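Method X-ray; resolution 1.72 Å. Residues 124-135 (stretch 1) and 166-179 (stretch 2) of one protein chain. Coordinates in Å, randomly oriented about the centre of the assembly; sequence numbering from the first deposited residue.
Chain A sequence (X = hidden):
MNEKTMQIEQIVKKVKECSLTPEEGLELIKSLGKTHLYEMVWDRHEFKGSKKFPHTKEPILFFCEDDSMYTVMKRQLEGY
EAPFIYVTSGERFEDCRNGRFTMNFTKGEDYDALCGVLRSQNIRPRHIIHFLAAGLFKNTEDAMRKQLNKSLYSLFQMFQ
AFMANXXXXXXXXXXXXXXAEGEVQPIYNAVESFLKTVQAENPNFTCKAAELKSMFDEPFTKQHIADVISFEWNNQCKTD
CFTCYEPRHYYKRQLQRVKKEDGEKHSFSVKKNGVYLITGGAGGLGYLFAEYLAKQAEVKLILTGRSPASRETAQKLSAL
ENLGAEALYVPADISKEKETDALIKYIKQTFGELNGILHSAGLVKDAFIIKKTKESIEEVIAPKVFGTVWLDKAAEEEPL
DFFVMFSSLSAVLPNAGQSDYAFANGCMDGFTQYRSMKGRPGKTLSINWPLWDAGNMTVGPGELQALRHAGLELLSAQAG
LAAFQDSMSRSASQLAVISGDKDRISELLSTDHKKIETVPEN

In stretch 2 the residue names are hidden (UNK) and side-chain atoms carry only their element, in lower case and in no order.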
ATOM      1  N   ARG A 124      -7.228 -29.945 -11.746  1.00 24.93           N
ATOM      2  CA  ARG A 124      -7.341 -29.192 -10.504  1.00 27.38           C
ATOM      3  C   ARG A 124      -5.941 -28.589 -10.152  1.00 26.50           C
ATOM      4  O   ARG A 124      -5.066 -29.278  -9.641  1.00 29.25           O
ATOM      5  CB  ARG A 124      -7.794 -30.128  -9.357  1.00 32.97           C
ATOM      6  CG  ARG A 124      -7.676 -29.478  -7.945  1.00 34.78           C
ATOM      7  CD  ARG A 124      -8.211 -30.359  -6.808  1.00 38.65           C
ATOM      8  NE  ARG A 124      -9.657 -30.509  -6.921  1.00 40.35           N
ATOM      9  CZ  ARG A 124     -10.404 -31.266  -6.138  1.00 40.12           C
ATOM     10  NH1 ARG A 124      -9.853 -31.936  -5.146  1.00 43.11           N
ATOM     11  NH2 ARG A 124     -11.715 -31.287  -6.331  1.00 35.49           N
ATOM     12  N   PRO A 125      -5.712 -27.322 -10.513  1.00 27.93           N
ATOM     13  CA  PRO A 125      -4.376 -26.722 -10.291  1.00 28.52           C
ATOM     14  C   PRO A 125      -4.098 -26.583  -8.830  1.00 28.66           C
ATOM     15  O   PRO A 125      -5.031 -26.307  -8.051  1.00 29.63           O
ATOM     16  CB  PRO A 125      -4.492 -25.345 -10.933  1.00 33.19           C
ATOM     17  CG  PRO A 125      -5.675 -25.388 -11.831  1.00 34.54           C
ATOM     18  CD  PRO A 125      -6.601 -26.443 -11.266  1.00 28.73           C
ATOM     19  N   ARG A 126      -2.845 -26.747  -8.459  1.00 30.36           N
ATOM     20  CA  ARG A 126      -2.379 -26.399  -7.167  1.00 28.43           C
ATOM     21  C   ARG A 126      -1.403 -25.199  -7.210  1.00 30.17           C
ATOM     22  O   ARG A 126      -1.518 -24.262  -6.447  1.00 32.81           O
ATOM     23  CB  ARG A 126      -1.661 -27.550  -6.544  1.00 35.06           C
ATOM     24  CG  ARG A 126      -1.951 -27.614  -5.036  1.00 45.10           C
ATOM     25  CD  ARG A 126      -0.692 -27.723  -4.305  1.00 48.68           C
ATOM     26  NE  ARG A 126      -0.861 -27.534  -2.866  1.00 55.74           N
ATOM     27  CZ  ARG A 126      -1.111 -28.516  -2.024  1.00 56.89           C
ATOM     28  NH1 ARG A 126      -1.328 -29.741  -2.481  1.00 62.35           N
ATOM     29  NH2 ARG A 126      -1.176 -28.274  -0.726  1.00 62.36           N
ATOM     30  N   HIS A 127      -0.495 -25.191  -8.167  1.00 28.26           N
ATOM     31  CA  HIS A 127       0.452 -24.097  -8.299  1.00 29.87           C
ATOM     32  C   HIS A 127       0.030 -23.123  -9.339  1.00 28.25           C
ATOM     33  O   HIS A 127      -0.089 -23.483 -10.478  1.00 27.94           O
ATOM     34  CB  HIS A 127       1.814 -24.660  -8.615  1.00 33.41           C
ATOM     35  CG  HIS A 127       2.114 -25.858  -7.787  1.00 44.19           C
ATOM     36  ND1 HIS A 127       2.714 -25.766  -6.552  1.00 44.37           N
ATOM     37  CD2 HIS A 127       1.722 -27.150  -7.927  1.00 47.95           C
ATOM     38  CE1 HIS A 127       2.749 -26.953  -5.993  1.00 44.72           C
ATOM     39  NE2 HIS A 127       2.158 -27.813  -6.808  1.00 49.55           N
ATOM     40  N   ILE A 128      -0.173 -21.863  -8.938  1.00 26.46           N
ATOM     41  CA  ILE A 128      -0.652 -20.837  -9.801  1.00 26.67           C
ATOM     42  C   ILE A 128       0.436 -19.800  -9.899  1.00 27.69           C
ATOM     43  O   ILE A 128       0.968 -19.407  -8.861  1.00 27.20           O
ATOM     44  CB  ILE A 128      -1.885 -20.102  -9.216  1.00 29.11           C
ATOM     45  CG1 ILE A 128      -2.958 -21.043  -8.677  1.00 34.16           C
ATOM     46  CG2 ILE A 128      -2.420 -19.138 -10.211  1.00 28.57           C
ATOM     47  CD1 ILE A 128      -3.369 -22.137  -9.572  1.00 39.04           C
ATOM     48  N   ILE A 129       0.760 -19.400 -11.140  1.00 25.93           N
ATOM     49  CA  ILE A 129       1.722 -18.371 -11.444  1.00 24.91           C
ATOM     50  C   ILE A 129       0.939 -17.231 -12.121  1.00 28.03           C
ATOM     51  O   ILE A 129       0.306 -17.387 -13.132  1.00 26.28           O
ATOM     52  CB  ILE A 129       2.895 -18.784 -12.327  1.00 28.63           C
ATOM     53  CG1 ILE A 129       3.610 -20.041 -11.779  1.00 27.55           C
ATOM     54  CG2 ILE A 129       3.813 -17.582 -12.596  1.00 29.03           C
ATOM     55  CD1 ILE A 129       4.243 -19.873 -10.472  1.00 33.76           C
ATOM     56  N   HIS A 130       0.986 -16.045 -11.496  1.00 22.53           N
ATOM     57  CA  HIS A 130       0.367 -14.887 -12.083  1.00 23.25           C
ATOM     58  C   HIS A 130       1.467 -13.946 -12.507  1.00 24.65           C
ATOM     59  O   HIS A 130       2.166 -13.328 -11.670  1.00 24.23           O
ATOM     60  CB  HIS A 130      -0.536 -14.231 -11.064  1.00 24.11           C
ATOM     61  CG  HIS A 130      -1.377 -13.138 -11.630  1.00 22.38           C
ATOM     62  ND1 HIS A 130      -0.913 -11.849 -11.776  1.00 22.76           N
ATOM     63  CD2 HIS A 130      -2.677 -13.117 -12.026  1.00 25.84           C
ATOM     64  CE1 HIS A 130      -1.856 -11.093 -12.313  1.00 24.16           C
ATOM     65  NE2 HIS A 130      -2.952 -11.827 -12.437  1.00 26.65           N
ATOM     66  N   PHE A 131       1.664 -13.824 -13.816  1.00 25.61           N
ATOM     67  CA  PHE A 131       2.704 -12.962 -14.331  1.00 24.85           C
ATOM     68  C   PHE A 131       2.226 -12.088 -15.493  1.00 28.45           C
ATOM     69  O   PHE A 131       2.623 -12.286 -16.650  1.00 26.61           O
ATOM     70  CB  PHE A 131       3.893 -13.837 -14.795  1.00 25.15           C
ATOM     71  CG  PHE A 131       5.134 -13.044 -15.277  1.00 25.66           C
ATOM     72  CD1 PHE A 131       5.435 -11.803 -14.801  1.00 27.68           C
ATOM     73  CD2 PHE A 131       5.998 -13.605 -16.178  1.00 27.33           C
ATOM     74  CE1 PHE A 131       6.598 -11.121 -15.213  1.00 30.18           C
ATOM     75  CE2 PHE A 131       7.137 -12.939 -16.600  1.00 30.76           C
ATOM     76  CZ  PHE A 131       7.450 -11.710 -16.091  1.00 30.31           C
ATOM     77  N   LEU A 132       1.436 -11.106 -15.163  1.00 25.68           N
ATOM     78  CA  LEU A 132       0.919 -10.114 -16.080  1.00 24.95           C
ATOM     79  C   LEU A 132       1.532  -8.724 -15.808  1.00 28.95           C
ATOM     80  O   LEU A 132       1.434  -7.834 -16.649  1.00 31.45           O
ATOM     81  CB  LEU A 132      -0.555  -9.923 -15.864  1.00 27.13           C
ATOM     82  CG  LEU A 132      -1.429 -11.156 -16.020  1.00 31.25           C
ATOM     83  CD1 LEU A 132      -2.874 -10.762 -15.871  1.00 30.37           C
ATOM     84  CD2 LEU A 132      -1.164 -11.880 -17.361  1.00 30.80           C
ATOM     85  N   ALA A 133       2.093  -8.548 -14.613  1.00 29.67           N
ATOM     86  CA  ALA A 133       2.510  -7.195 -14.122  1.00 30.21           C
ATOM     87  C   ALA A 133       3.857  -6.759 -14.655  1.00 30.03           C
ATOM     88  O   ALA A 133       4.930  -7.052 -14.045  1.00 32.26           O
ATOM     89  CB  ALA A 133       2.505  -7.145 -12.607  1.00 29.34           C
ATOM     90  N   ALA A 134       3.787  -6.106 -15.821  1.00 32.03           N
ATOM     91  CA  ALA A 134       4.952  -5.506 -16.413  1.00 34.74           C
ATOM     92  C   ALA A 134       4.635  -4.170 -17.024  1.00 34.31           C
ATOM     93  O   ALA A 134       3.496  -3.716 -17.034  1.00 35.67           O
ATOM     94  CB  ALA A 134       5.646  -6.491 -17.411  1.00 36.06           C
ATOM     95  N   GLY A 135       5.670  -3.479 -17.489  1.00 32.94           N
ATOM     96  CA  GLY A 135       5.466  -2.112 -18.005  1.00 32.23           C
ATOM     97  C   GLY A 135       5.841  -1.128 -16.896  1.00 32.99           C
ATOM     98  O   GLY A 135       5.662  -1.440 -15.702  1.00 29.98           O
ATOM     99  N   UNK A 166     -14.953 -23.149  -6.716  1.00 29.48           N
ATOM    100  CA  UNK A 166     -14.240 -24.140  -5.935  1.00 28.18           C
ATOM    101  C   UNK A 166     -13.174 -24.921  -6.722  1.00 31.49           C
ATOM    102  O   UNK A 166     -13.072 -26.156  -6.632  1.00 30.70           O
ATOM    103  c   UNK A 166     -15.261 -25.093  -5.297  1.00 35.49           C
ATOM    104  n   UNK A 166     -18.210 -25.515  -1.358  1.00 76.07           N
ATOM    105  c   UNK A 166     -18.010 -24.892  -2.700  1.00 64.54           C
ATOM    106  c   UNK A 166     -16.194 -24.366  -4.315  1.00 39.73           C
ATOM    107  c   UNK A 166     -16.665 -25.329  -3.249  1.00 50.72           C
ATOM    108  N   UNK A 167     -12.373 -24.194  -7.498  1.00 29.40           N
ATOM    109  CA  UNK A 167     -11.442 -24.821  -8.376  1.00 27.99           C
ATOM    110  C   UNK A 167     -10.271 -25.442  -7.597  1.00 29.96           C
ATOM    111  O   UNK A 167      -9.812 -26.515  -7.954  1.00 30.63           O
ATOM    112  c   UNK A 167     -11.004 -23.820  -9.415  1.00 28.71           C
ATOM    113  c   UNK A 167     -10.625 -25.326 -11.246  1.00 31.16           C
ATOM    114  c   UNK A 167      -9.915 -24.360 -10.313  1.00 30.54           C
ATOM    115  c   UNK A 167      -9.212 -23.269 -11.102  1.00 30.69           C
ATOM    116  N   UNK A 168      -9.850 -24.778  -6.501  1.00 30.98           N
ATOM    117  CA  UNK A 168      -8.672 -25.101  -5.747  1.00 30.37           C
ATOM    118  C   UNK A 168      -8.964 -25.215  -4.276  1.00 34.66           C
ATOM    119  O   UNK A 168      -8.920 -24.235  -3.534  1.00 40.18           O
ATOM    120  s   UNK A 168      -7.159 -23.653  -7.676  1.00 32.78           S
ATOM    121  c   UNK A 168      -7.599 -24.008  -5.951  1.00 33.66           C
ATOM    122  N   UNK A 169      -9.156 -26.430  -3.809  1.00 37.61           N
ATOM    123  CA  UNK A 169      -9.248 -26.630  -2.360  1.00 38.80           C
ATOM    124  C   UNK A 169      -8.023 -26.076  -1.612  1.00 38.19           C
ATOM    125  O   UNK A 169      -8.175 -25.556  -0.508  1.00 41.82           O
ATOM    126  c   UNK A 169      -9.413 -27.643  -4.588  1.00 40.37           C
ATOM    127  c   UNK A 169      -9.914 -28.613  -3.538  1.00 45.39           C
ATOM    128  c   UNK A 169      -9.341 -28.159  -2.218  1.00 43.71           C
ATOM    129  N   UNK A 170      -6.839 -26.202  -2.213  1.00 33.68           N
ATOM    130  CA  UNK A 170      -5.619 -25.575  -1.750  1.00 33.82           C
ATOM    131  C   UNK A 170      -4.908 -25.037  -2.962  1.00 35.29           C
ATOM    132  O   UNK A 170      -4.924 -25.646  -4.033  1.00 34.16           O
ATOM    133  c   UNK A 170      -3.931 -27.418   2.531  1.00 68.97           C
ATOM    134  c   UNK A 170      -4.707 -26.583  -1.104  1.00 37.39           C
ATOM    135  c   UNK A 170      -5.032 -26.910   0.335  1.00 49.81           C
ATOM    136  n   UNK A 170      -5.163 -28.086   3.027  1.00 73.14           N
ATOM    137  c   UNK A 170      -3.830 -27.575   1.023  1.00 60.78           C
ATOM    138  N   UNK A 171      -4.258 -23.900  -2.810  1.00 32.46           N
ATOM    139  CA  UNK A 171      -3.481 -23.344  -3.944  1.00 29.00           C
ATOM    140  C   UNK A 171      -2.314 -22.610  -3.371  1.00 33.32           C
ATOM    141  O   UNK A 171      -2.402 -22.003  -2.266  1.00 31.93           O
ATOM    142  c   UNK A 171      -4.315 -22.411  -4.772  1.00 30.21           C
ATOM    143  N   UNK A 172      -1.206 -22.666  -4.113  1.00 30.32           N
ATOM    144  CA  UNK A 172      -0.060 -21.805  -3.840  1.00 32.97           C
ATOM    145  C   UNK A 172       0.028 -20.855  -4.995  1.00 30.41           C
ATOM    146  O   UNK A 172       0.247 -21.288  -6.139  1.00 31.14           O
ATOM    147  c   UNK A 172       0.630 -24.269  -1.825  1.00 57.77           C
ATOM    148  o   UNK A 172      -0.038 -25.298  -1.541  1.00 69.87           O
ATOM    149  o   UNK A 172       0.930 -23.414  -0.980  1.00 70.51           O
ATOM    150  c   UNK A 172       1.246 -22.601  -3.727  1.00 40.70           C
ATOM    151  c   UNK A 172       1.109 -24.071  -3.256  1.00 55.37           C
ATOM    152  N   UNK A 173      -0.121 -19.575  -4.713  1.00 27.58           N
ATOM    153  CA  UNK A 173      -0.218 -18.548  -5.752  1.00 28.28           C
ATOM    154  C   UNK A 173       1.072 -17.708  -5.721  1.00 28.55           C
ATOM    155  O   UNK A 173       1.415 -17.187  -4.660  1.00 27.82           O
ATOM    156  c   UNK A 173      -1.392 -17.626  -5.531  1.00 29.30           C
ATOM    157  c   UNK A 173      -2.730 -18.401  -5.576  1.00 37.48           C
ATOM    158  c   UNK A 173      -1.349 -16.502  -6.576  1.00 30.58           C
ATOM    159  c   UNK A 173      -3.262 -18.811  -4.203  1.00 40.21           C
ATOM    160  N   UNK A 174       1.768 -17.591  -6.844  1.00 25.30           N
ATOM    161  CA  UNK A 174       2.972 -16.822  -6.939  1.00 25.26           C
ATOM    162  C   UNK A 174       2.697 -15.741  -7.905  1.00 24.61           C
ATOM    163  O   UNK A 174       2.456 -15.994  -9.091  1.00 24.85           O
ATOM    164  c   UNK A 174       6.008 -16.167  -6.326  1.00 27.94           C
ATOM    165  c   UNK A 174       5.503 -16.894  -7.584  1.00 28.89           C
ATOM    166  c   UNK A 174       6.575 -17.857  -8.102  1.00 31.51           C
ATOM    167  c   UNK A 174       4.200 -17.684  -7.352  1.00 28.58           C
ATOM    168  N   UNK A 175       2.699 -14.505  -7.397  1.00 23.76           N
ATOM    169  CA  UNK A 175       2.498 -13.308  -8.139  1.00 23.62           C
ATOM    170  C   UNK A 175       3.863 -12.703  -8.435  1.00 24.59           C
ATOM    171  O   UNK A 175       4.635 -12.489  -7.535  1.00 24.67           O
ATOM    172  c   UNK A 175       1.996  -8.271  -8.550  1.00 27.42           C
ATOM    173  c   UNK A 175       1.084 -10.479  -8.912  1.00 24.54           C
ATOM    174  c   UNK A 175       1.639 -12.358  -7.328  1.00 24.13           C
ATOM    175  c   UNK A 175       2.608  -8.700  -7.425  1.00 25.97           C
ATOM    176  c   UNK A 175       2.470 -10.020  -7.020  1.00 27.45           C
ATOM    177  c   UNK A 175       1.710 -10.936  -7.760  1.00 23.71           C
ATOM    178  o   UNK A 175       2.154  -6.912  -8.838  1.00 29.45           O
ATOM    179  c   UNK A 175       1.238  -9.146  -9.315  1.00 26.84           C
ATOM    180  N   UNK A 176       4.124 -12.419  -9.725  1.00 24.28           N
ATOM    181  CA  UNK A 176       5.361 -11.853 -10.232  1.00 25.92           C
ATOM    182  C   UNK A 176       5.134 -10.545 -10.936  1.00 24.78           C
ATOM    183  O   UNK A 176       4.163 -10.373 -11.631  1.00 24.16           O
ATOM    184  c   UNK A 176       6.957 -14.384  -9.672  1.00 32.08           C
ATOM    185  c   UNK A 176       6.032 -12.787 -11.258  1.00 25.81           C
ATOM    186  c   UNK A 176       6.616 -15.170 -12.004  1.00 34.43           C
ATOM    187  c   UNK A 176       6.100 -14.261 -10.891  1.00 29.23           C
ATOM    188  N   UNK A 177       6.073  -9.624 -10.737  1.00 23.05           N
ATOM    189  CA  UNK A 177       6.112  -8.399 -11.476  1.00 22.65           C
ATOM    190  C   UNK A 177       7.563  -8.013 -11.770  1.00 24.42           C
ATOM    191  O   UNK A 177       8.465  -8.373 -11.026  1.00 23.60           O
ATOM    192  c   UNK A 177       6.919  -5.633  -9.482  1.00 26.81           C
ATOM    193  c   UNK A 177       5.781  -7.393  -8.288  1.00 24.69           C
ATOM    194  c   UNK A 177       5.448  -7.237 -10.765  1.00 23.34           C
ATOM    195  c   UNK A 177       7.143  -5.827  -7.109  1.00 28.11           C
ATOM    196  c   UNK A 177       6.307  -6.930  -7.097  1.00 29.98           C
ATOM    197  c   UNK A 177       7.439  -5.160  -8.288  1.00 27.19           C
ATOM    198  c   UNK A 177       6.054  -6.752  -9.496  1.00 24.46           C
ATOM    199  o   UNK A 177       7.668  -5.397  -5.928  1.00 29.85           O
ATOM    200  N   UNK A 178       7.726  -7.230 -12.829  1.00 25.23           N
ATOM    201  CA  UNK A 178       9.021  -6.784 -13.263  1.00 26.43           C
ATOM    202  C   UNK A 178       9.288  -5.378 -12.768  1.00 25.21           C
ATOM    203  O   UNK A 178       8.393  -4.536 -12.667  1.00 26.15           O
ATOM    204  c   UNK A 178       9.044  -8.089 -15.440  1.00 32.92           C
ATOM    205  c   UNK A 178       9.135  -6.738 -14.762  1.00 28.72           C
ATOM    206  c   UNK A 178       9.162  -7.950 -16.952  1.00 37.91           C
ATOM    207  o   UNK A 178       9.131  -6.816 -17.495  1.00 42.73           O
ATOM    208  o   UNK A 178       9.352  -8.968 -17.560  1.00 37.93           O
ATOM    209  N   UNK A 179      10.557  -5.151 -12.490  1.00 25.53           N
ATOM    210  CA  UNK A 179      11.067  -3.831 -12.151  1.00 25.43           C
ATOM    211  C   UNK A 179      12.508  -3.761 -12.690  1.00 25.19           C
ATOM    212  O   UNK A 179      13.005  -4.752 -13.236  1.00 24.75           O
ATOM    213  n   UNK A 179      11.416  -1.756  -9.048  1.00 29.20           N
ATOM    214  c   UNK A 179      10.973  -3.551 -10.638  1.00 25.26           C
ATOM    215  c   UNK A 179      11.143  -2.025 -10.288  1.00 26.50           C
ATOM    216  o   UNK A 179      10.984  -1.141 -11.123  1.00 26.39           O
TER
HETATM  217  O   HOH W   1     -10.970 -28.752  -8.747  1.00 31.59           O
HETATM  218  O   HOH W   2      -5.843 -27.527  -5.624  1.00 34.18           O
HETATM  219  O   HOH W   3       1.477 -10.379 -12.400  1.00 23.74           O
HETATM  220  O   HOH W   4       8.462  -4.069 -17.164  1.00 35.29           O

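Position 166 has four carbons in a row ending in nitrogen, and its side chain stays clear of stretch 1. It is Lys166.

Position 167 has four carbons forked at the second. The fork packs on Pro125. This is Leu167; its CG lies 4.0 Å from Pro125 CD. Water 1 joins its carbonyl to Arg124 NE.

Position 168 has one carbon and one sulfur. The sulfur lies near the Pro125 carbonyl. It is Cys168, with SG 3.4 Å from Pro125 O.

At 169, three carbons close a ring onto the backbone nitrogen. The ring sits over one face of the Arg124 guanidinium. This is Pro169; its CG is 3.7 Å from Arg124 NH1.

Position 170 again has four carbons ending in nitrogen, and they pass Arg126. This is Lys170. Its CD is 3.3 Å from Arg126 NH2. Water 2 donates to both Lys170 O and Pro125 O.

Position 171 has a single carbon, near Ile128. It is Ala171, with CB 4.4 Å from Ile128 CG1.

Position 172 has three carbons, the third carrying two oxygens. One oxygen lies at the edge of the Arg126 guanidinium. This is Glu172; Arg126 NE to Glu172 OE2 is a 2.7 Å salt bridge, and Arg126 NH2 adds a weak bond.

Position 173 has four carbons forked at the first, with one arm two carbons long. It packs against Ile128. This is Ile173; its CG1 lies 4.1 Å from Ile128 CG1.

Position 174 has four carbons forked at the second, against Ile129. It is Leu174, with CB 3.8 Å from Ile129 CD1.

Position 175 has one carbon, then a six-carbon ring bearing oxygen. His130 approaches the ring edge. This is Tyr175; His130 ND1 is 3.8 Å from Tyr175 CD1.

Position 176 has four carbons forked at the second, touching Ile129 and Phe131. It is Leu176, whose CD1 meets Ile129 CG2 at 3.7 Å.

Position 177 has one carbon, then a ring of six carbons bearing one oxygen. The first carbon meets Ala133, while the ring leads away. It is Tyr177, with CB 3.5 Å from Ala133 CB.

Position 178 has three carbons and two terminal oxygens, near Phe131. This is Glu178. Its OE2 lies 3.6 Å from Phe131 CZ, and water 4 links OE1 to Gly135 N.

Position 179 has two carbons, the second carrying oxygen and nitrogen. It is Asn179, without contact to stretch 1.

The contact is a parallel strand pairing. Backbone bonds alternate in direction from Glu172 N to Arg126 O (2.8 Å) through Leu176 N to His130 O (2.9 Å). Beyond these, water 3 bridges Leu132 N and Leu176 O, and Glu178 N reaches Ala133 O at 3.1 Å. Ile129 and Leu174 share one sheet face; Ile128 and Ile173 share the other. The salt bridge reinforces the start of the pairing.

Stretch 2, residues 166-179: KLCPKAEILYLYEN
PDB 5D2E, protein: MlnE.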